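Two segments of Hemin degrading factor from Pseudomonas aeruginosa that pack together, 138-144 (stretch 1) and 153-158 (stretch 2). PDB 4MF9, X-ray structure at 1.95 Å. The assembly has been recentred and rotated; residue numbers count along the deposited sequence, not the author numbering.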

# COMPACT_ATOMS: atom_id res chain seq x y z
N THR A 138 11.36 -20.72 -11.83
CA THR A 138 10.53 -19.67 -12.40
C THR A 138 9.81 -18.89 -11.29
O THR A 138 9.25 -19.47 -10.35
CB THR A 138 9.56 -20.23 -13.47
OG1 THR A 138 8.27 -19.64 -13.33
CG2 THR A 138 9.45 -21.74 -13.35
N GLN A 139 9.84 -17.58 -11.37
CA GLN A 139 9.26 -16.71 -10.35
C GLN A 139 7.90 -16.27 -10.87
O GLN A 139 7.81 -15.68 -11.91
CB GLN A 139 10.18 -15.52 -10.10
CG GLN A 139 9.83 -14.62 -8.93
CD GLN A 139 10.82 -13.49 -8.78
OE1 GLN A 139 10.57 -12.35 -9.16
NE2 GLN A 139 11.98 -13.82 -8.25
N ARG A 140 6.87 -16.63 -10.13
CA ARG A 140 5.49 -16.42 -10.54
C ARG A 140 4.85 -15.31 -9.72
O ARG A 140 5.07 -15.21 -8.51
CB ARG A 140 4.69 -17.72 -10.41
CG ARG A 140 5.33 -18.87 -11.20
CD ARG A 140 4.62 -20.18 -10.98
NE ARG A 140 5.13 -21.21 -11.89
CZ ARG A 140 6.16 -22.01 -11.60
NH1 ARG A 140 6.78 -21.91 -10.44
NH2 ARG A 140 6.56 -22.92 -12.49
N SER A 141 4.11 -14.46 -10.38
CA SER A 141 3.43 -13.39 -9.69
C SER A 141 2.16 -12.97 -10.38
O SER A 141 2.08 -13.10 -11.57
CB SER A 141 4.31 -12.19 -9.48
OG SER A 141 4.69 -11.56 -10.63
N ILE A 142 1.20 -12.47 -9.61
CA ILE A 142 0.01 -11.79 -10.15
C ILE A 142 0.19 -10.30 -9.94
O ILE A 142 0.47 -9.91 -8.87
CB ILE A 142 -1.27 -12.28 -9.46
CG1 ILE A 142 -1.44 -13.80 -9.62
CG2 ILE A 142 -2.46 -11.51 -9.92
CD1 ILE A 142 -1.50 -14.22 -11.03
N GLN A 143 0.12 -9.50 -10.98
CA GLN A 143 0.39 -8.10 -10.83
C GLN A 143 -0.75 -7.22 -11.38
O GLN A 143 -1.14 -7.38 -12.49
CB GLN A 143 1.73 -7.67 -11.42
CG GLN A 143 2.92 -8.54 -11.03
CD GLN A 143 4.30 -7.96 -11.35
OE1 GLN A 143 4.44 -6.93 -11.90
NE2 GLN A 143 5.29 -8.66 -10.94
N VAL A 144 -1.21 -6.29 -10.58
CA VAL A 144 -2.37 -5.46 -10.92
C VAL A 144 -1.94 -4.02 -11.15
O VAL A 144 -1.12 -3.47 -10.39
CB VAL A 144 -3.44 -5.51 -9.79
CG1 VAL A 144 -4.62 -4.60 -10.13
CG2 VAL A 144 -3.92 -6.94 -9.59
N HIS A 153 -0.97 -3.49 -6.77
CA HIS A 153 -0.85 -4.57 -5.81
C HIS A 153 -0.24 -5.77 -6.54
O HIS A 153 -0.60 -6.04 -7.70
CB HIS A 153 -2.26 -4.95 -5.34
CG HIS A 153 -2.30 -6.01 -4.28
ND1 HIS A 153 -1.59 -5.93 -3.10
CD2 HIS A 153 -3.00 -7.17 -4.22
CE1 HIS A 153 -1.84 -7.00 -2.37
NE2 HIS A 153 -2.69 -7.77 -3.02
N LYS A 154 0.64 -6.51 -5.87
CA LYS A 154 1.22 -7.71 -6.49
C LYS A 154 1.20 -8.84 -5.48
O LYS A 154 1.37 -8.60 -4.28
CB LYS A 154 2.67 -7.47 -6.92
CG LYS A 154 2.84 -6.44 -8.00
CD LYS A 154 4.28 -5.96 -8.08
CE LYS A 154 4.47 -5.06 -9.29
NZ LYS A 154 5.81 -4.42 -9.30
N VAL A 155 1.01 -10.07 -5.96
CA VAL A 155 1.17 -11.22 -5.09
C VAL A 155 2.14 -12.23 -5.68
O VAL A 155 2.00 -12.64 -6.84
CB VAL A 155 -0.19 -11.83 -4.56
CG1 VAL A 155 -1.38 -10.91 -4.87
CG2 VAL A 155 -0.42 -13.21 -5.03
N PHE A 156 3.15 -12.56 -4.90
CA PHE A 156 4.24 -13.39 -5.37
C PHE A 156 4.15 -14.78 -4.78
O PHE A 156 3.93 -14.94 -3.58
CB PHE A 156 5.58 -12.75 -4.98
CG PHE A 156 6.00 -11.63 -5.90
CD1 PHE A 156 5.50 -10.35 -5.72
CD2 PHE A 156 6.88 -11.87 -6.95
CE1 PHE A 156 5.87 -9.32 -6.57
CE2 PHE A 156 7.27 -10.84 -7.79
CZ PHE A 156 6.76 -9.56 -7.60
N LEU A 157 4.30 -15.80 -5.62
CA LEU A 157 4.44 -17.15 -5.10
C LEU A 157 5.80 -17.28 -4.40
O LEU A 157 6.80 -16.71 -4.84
CB LEU A 157 4.28 -18.19 -6.21
CG LEU A 157 2.86 -18.69 -6.49
CD1 LEU A 157 2.01 -17.65 -7.22
CD2 LEU A 157 2.93 -19.99 -7.27
N ALA A 158 5.85 -18.00 -3.32
CA ALA A 158 7.09 -18.18 -2.63
C ALA A 158 7.40 -19.64 -2.38
O ALA A 158 6.81 -20.49 -2.96
CB ALA A 158 7.14 -17.36 -1.38
O HOH W 1 7.98 -17.80 -7.58

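The two stretches run antiparallel, paired from Arg140 to Val144 against Leu157 to His153: their axes approach to 4.7 Å, and their N-to-C directions differ by 164°. The backbone fixes the register. Ile142 N donates to Val155 O at 2.9 Å and Val155 N returns the bond to Ile142 O at 3.0 Å, both with N-H...O angles of 163°, which makes Ile142 and Val155 a hydrogen-bonded pair with CA atoms 5.2 Å apart. Leu157 N donates to Arg140 O (3.0 Å, 159°), and Val144 N to His153 O (3.0 Å, 157°). Between these lie the non-hydrogen-bonded pairs Ser141-Phe156 and Gln143-Lys154, each with CA atoms 4.4 Å apart. Here the CA hydrogens turn inward, and two CA-H...O contacts result: Ser141 CA to Val155 O and Lys154 CA to Ile142 O, both 3.3 Å, with angles at H of 130° and 136°.

Alternation along each strand sorts the side chains, and the register sets which of them meet. Ser141, Gln143, Lys154 and Phe156 share one face of the sheet, which carries a CH-pi contact and the Ser141-Gln143 side-chain hydrogen bond. Phe156 has chi1 at -80° (m) and chi2 at 83°, and the end of its side chain comes nearer to the neighbouring strand than its CA-to-CB bond alone would take it. The ring thereby covers Ser141: Ser141 CB stands 3.8 Å from the ring centroid and 19° off the normal, a CH-pi contact over the face, with Ser141 CB to Phe156 CD2 at 3.6 Å. Such a small offset shows that the methylene sits almost directly above the ring. At the ring edge, near its plane, is Gln139 OE1, 3.9 Å from Phe156 CE2. Gln139 reaches this position through an extended chain, chi1 and chi2 both t, although its CA-to-CB bond points sideways.

Ser141 adopts p (66°), and its OG accepts a hydrogen bond from Gln143 NE2 at 3.0 Å with an angle of 148°. This bond links two side chains two residues apart on the same strand and the same face. Gln143 combines m and t with chi3 near 0° (-2°), a setting that directs the amide nitrogen to Ser141 OG while the oxygen lies by Lys154, with Gln143 OE1 to Lys154 CE at 3.2 Å. The same nitrogen is 3.8 Å from Phe156 CZ, approaching the ring obliquely. Lys154 is m at chi1 and t throughout the rest, so its aliphatic stem runs out past Gln143; its NZ is hydrogen-bonded elsewhere in the structure.

Ile142 and Val155 occupy the other face, together with Val144 and His153. Ile142 is m at both chi angles and its end leads away from the neighbouring strand; Val155 has an off-well chi1 of -11°. Farther along, Arg140 CD meets Leu157 CD2 at 4.1 Å, an apolar contact from the stem of a side chain whose end leads away. A water finishes the pairing here, accepting from Arg140 N at 3.0 Å and donating to Leu157 O at 3.2 Å.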